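Local coordinates for maltose-binding protein MalE1 (Thermotoga maritima, PDB 6DTU), which binds maltotetraose in the cleft between its lobes and, as a periplasmic binding protein, probably hands such maltodextrins on for transport across the membrane, at residues E109-I114 against E154-A159. Numbering follows the deposited sequence.
Sequences EAIALI and EFYYIA. With GLC (alpha-D-glucopyranose), chain C; GLC (alpha-D-glucopyranose), chain B.
Tyr-156 touches Ile-111 through CE2 and bound sugar with much of the rest of its ring, a compact example of an aromatic platform in a sugar-binding protein. Its CG lies anti to the backbone N (chi1 179°), so that the ring extends from the start of helix 155-164 and its outer end reaches the chain at 109-111. CB and CG lie near O5 of the chain B glucose and C6 of the chain C glucose. Further out, CD1 comes 3.7 Å from C1 of the chain B glucose, while CD2 is 3.8 Å from C6 of the chain C glucose. One ring face carries the latter sugar, whose C4 stands over the ring centre in CH-pi fashion. CE2 packs obliquely on Ile-111 CG2 at 3.7 Å. At the tip, OH joins two waters: one binds Glu-109 OE2 and O3 of the chain C glucose, the other accepts from Ile-111 N. The two segments are thus linked by water, without a direct hydrogen bond. Glu-109 OE2 also takes a 2.6 Å hydrogen bond from O2 of that glucose, and Glu-154 OE2 accepts one from its O6 at 2.8 Å, gripping the sugar at two separate hydroxyls. Next to Tyr-156, Ile-111 CD1 packs obliquely on Tyr-157 CD1 at 3.9 Å. Arg-301 forms a salt bridge with Glu-109 OE1, and Trp-231 touches both tyrosines and Ile-111. The contact therefore joins the approach to strand 112-116, paired with strands 223-228 and 243-246, to the first turn of helix 155-164, against which helix 341-352 packs.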
loop_
_atom_site.group_PDB
_atom_site.type_symbol
_atom_site.label_atom_id
_atom_site.label_comp_id
_atom_site.label_asym_id
_atom_site.label_seq_id
_atom_site.Cartn_x
_atom_site.Cartn_y
_atom_site.Cartn_z
ATOM N N GLU A 109 3.915 -5.817 1.235
ATOM C CA GLU A 109 4.326 -4.605 1.929
ATOM C C GLU A 109 3.377 -4.344 3.088
ATOM O O GLU A 109 2.249 -4.848 3.122
ATOM C CB GLU A 109 4.291 -3.397 0.984
ATOM C CG GLU A 109 2.870 -3.117 0.482
ATOM C CD GLU A 109 2.817 -2.214 -0.722
ATOM O OE1 GLU A 109 3.871 -1.937 -1.321
ATOM O OE2 GLU A 109 1.702 -1.774 -1.055
ATOM N N ALA A 110 3.848 -3.529 4.035
ATOM C CA ALA A 110 3.008 -2.957 5.079
ATOM C C ALA A 110 3.719 -1.721 5.594
ATOM O O ALA A 110 4.952 -1.657 5.585
ATOM C CB ALA A 110 2.825 -3.934 6.244
ATOM N N ILE A 111 2.927 -0.739 6.035
ATOM C CA ILE A 111 3.538 0.448 6.633
ATOM C C ILE A 111 4.148 0.093 7.986
ATOM O O ILE A 111 3.808 -0.914 8.609
ATOM C CB ILE A 111 2.583 1.653 6.725
ATOM C CG1 ILE A 111 1.366 1.373 7.604
ATOM C CG2 ILE A 111 2.087 2.035 5.321
ATOM C CD1 ILE A 111 0.302 2.499 7.544
ATOM N N ALA A 112 5.100 0.920 8.414
ATOM C CA ALA A 112 5.876 0.710 9.626
ATOM C C ALA A 112 6.365 2.064 10.115
ATOM O O ALA A 112 6.149 3.100 9.473
ATOM C CB ALA A 112 7.068 -0.228 9.376
ATOM N N LEU A 113 7.008 2.074 11.275
ATOM C CA LEU A 113 7.663 3.292 11.728
ATOM C C LEU A 113 8.991 3.414 10.998
ATOM O O LEU A 113 9.837 2.519 11.069
ATOM C CB LEU A 113 7.899 3.268 13.231
ATOM C CG LEU A 113 8.510 4.510 13.856
ATOM C CD1 LEU A 113 7.478 5.607 13.937
ATOM C CD2 LEU A 113 9.006 4.123 15.250
ATOM N N ILE A 114 9.151 4.497 10.245
ATOM C CA ILE A 114 10.415 4.851 9.622
ATOM C C ILE A 114 10.938 6.057 10.380
ATOM O O ILE A 114 10.208 7.032 10.580
ATOM C CB ILE A 114 10.236 5.190 8.134
ATOM C CG1 ILE A 114 9.590 4.014 7.413
ATOM C CG2 ILE A 114 11.602 5.513 7.500
ATOM C CD1 ILE A 114 9.245 4.347 6.000
ATOM N N GLU A 154 -6.162 9.848 6.144
ATOM C CA GLU A 154 -6.198 8.821 5.114
ATOM C C GLU A 154 -6.327 7.465 5.800
ATOM O O GLU A 154 -5.415 7.037 6.517
ATOM C CB GLU A 154 -4.922 8.910 4.276
ATOM C CG GLU A 154 -5.036 8.314 2.907
ATOM C CD GLU A 154 -3.821 8.604 2.030
ATOM O OE1 GLU A 154 -3.023 9.531 2.338
ATOM O OE2 GLU A 154 -3.675 7.894 1.011
ATOM N N PHE A 155 -7.449 6.787 5.557
ATOM C CA PHE A 155 -7.769 5.548 6.271
ATOM C C PHE A 155 -6.648 4.516 6.194
ATOM O O PHE A 155 -6.360 3.822 7.180
ATOM C CB PHE A 155 -9.066 4.978 5.696
ATOM C CG PHE A 155 -9.383 3.565 6.138
ATOM C CD1 PHE A 155 -9.421 3.225 7.478
ATOM C CD2 PHE A 155 -9.722 2.601 5.204
ATOM C CE1 PHE A 155 -9.725 1.943 7.875
ATOM C CE2 PHE A 155 -10.040 1.307 5.590
ATOM C CZ PHE A 155 -10.048 0.976 6.932
ATOM N N TYR A 156 -6.021 4.369 5.024
ATOM C CA TYR A 156 -4.976 3.365 4.877
ATOM C C TYR A 156 -3.879 3.523 5.941
ATOM O O TYR A 156 -3.377 2.527 6.486
ATOM C CB TYR A 156 -4.410 3.425 3.462
ATOM C CG TYR A 156 -3.292 2.433 3.210
ATOM C CD1 TYR A 156 -3.548 1.138 2.738
ATOM C CD2 TYR A 156 -1.967 2.785 3.461
ATOM C CE1 TYR A 156 -2.503 0.221 2.525
ATOM C CE2 TYR A 156 -0.927 1.872 3.233
ATOM C CZ TYR A 156 -1.217 0.601 2.776
ATOM O OH TYR A 156 -0.196 -0.272 2.572
ATOM N N TYR A 157 -3.534 4.765 6.283
ATOM C CA TYR A 157 -2.466 5.024 7.245
ATOM C C TYR A 157 -2.925 4.999 8.700
ATOM O O TYR A 157 -2.090 4.816 9.600
ATOM C CB TYR A 157 -1.774 6.356 6.907
ATOM C CG TYR A 157 -1.071 6.252 5.582
ATOM C CD1 TYR A 157 0.250 5.821 5.514
ATOM C CD2 TYR A 157 -1.735 6.524 4.388
ATOM C CE1 TYR A 157 0.887 5.655 4.292
ATOM C CE2 TYR A 157 -1.103 6.380 3.184
ATOM C CZ TYR A 157 0.209 5.959 3.142
ATOM O OH TYR A 157 0.843 5.792 1.951
ATOM N N ILE A 158 -4.223 5.182 8.961
ATOM C CA ILE A 158 -4.763 5.095 10.315
ATOM C C ILE A 158 -5.254 3.685 10.624
ATOM O O ILE A 158 -5.463 3.343 11.798
ATOM C CB ILE A 158 -5.884 6.138 10.456
ATOM C CG1 ILE A 158 -5.375 7.532 10.062
ATOM C CG2 ILE A 158 -6.461 6.192 11.882
ATOM C CD1 ILE A 158 -4.137 7.960 10.806
ATOM N N ALA A 159 -5.422 2.847 9.607
ATOM C CA ALA A 159 -5.815 1.460 9.833
ATOM C C ALA A 159 -5.017 0.726 10.906
ATOM O O ALA A 159 -5.632 -0.064 11.639
ATOM C CB ALA A 159 -5.805 0.676 8.511
HETATM C C1 GLC C . 0.691 2.860 -0.949
HETATM C C2 GLC C . 0.169 1.471 -0.901
HETATM C C3 GLC C . -1.174 1.391 -1.468
HETATM C C4 GLC C . -2.134 2.312 -0.744
HETATM C C5 GLC C . -1.617 3.782 -0.725
HETATM C C6 GLC C . -2.364 4.623 0.164
HETATM O O2 GLC C . 1.042 0.659 -1.741
HETATM O O3 GLC C . -1.722 0.029 -1.308
HETATM O O4 GLC C . -3.422 2.347 -1.452
HETATM O O5 GLC C . -0.198 3.727 -0.171
HETATM O O6 GLC C . -2.038 5.975 -0.115
HETATM C C1 GLC B . -4.495 1.703 -0.840
HETATM C C2 GLC B . -5.237 0.928 -1.856
HETATM C C3 GLC B . -5.819 1.814 -2.913
HETATM C C4 GLC B . -6.747 2.815 -2.346
HETATM C C5 GLC B . -6.029 3.681 -1.281
HETATM C C6 GLC B . -6.916 4.537 -0.607
HETATM O O2 GLC B . -4.317 -0.005 -2.491
HETATM O O3 GLC B . -6.532 0.996 -3.895
HETATM O O4 GLC B . -7.186 3.678 -3.432
HETATM O O5 GLC B . -5.384 2.718 -0.236
HETATM O O6 GLC B . -6.169 5.319 0.300
HETATM O O HOH W 1 -0.584 -1.851 0.356
HETATM O O HOH W 2 0.144 -1.002 5.373
#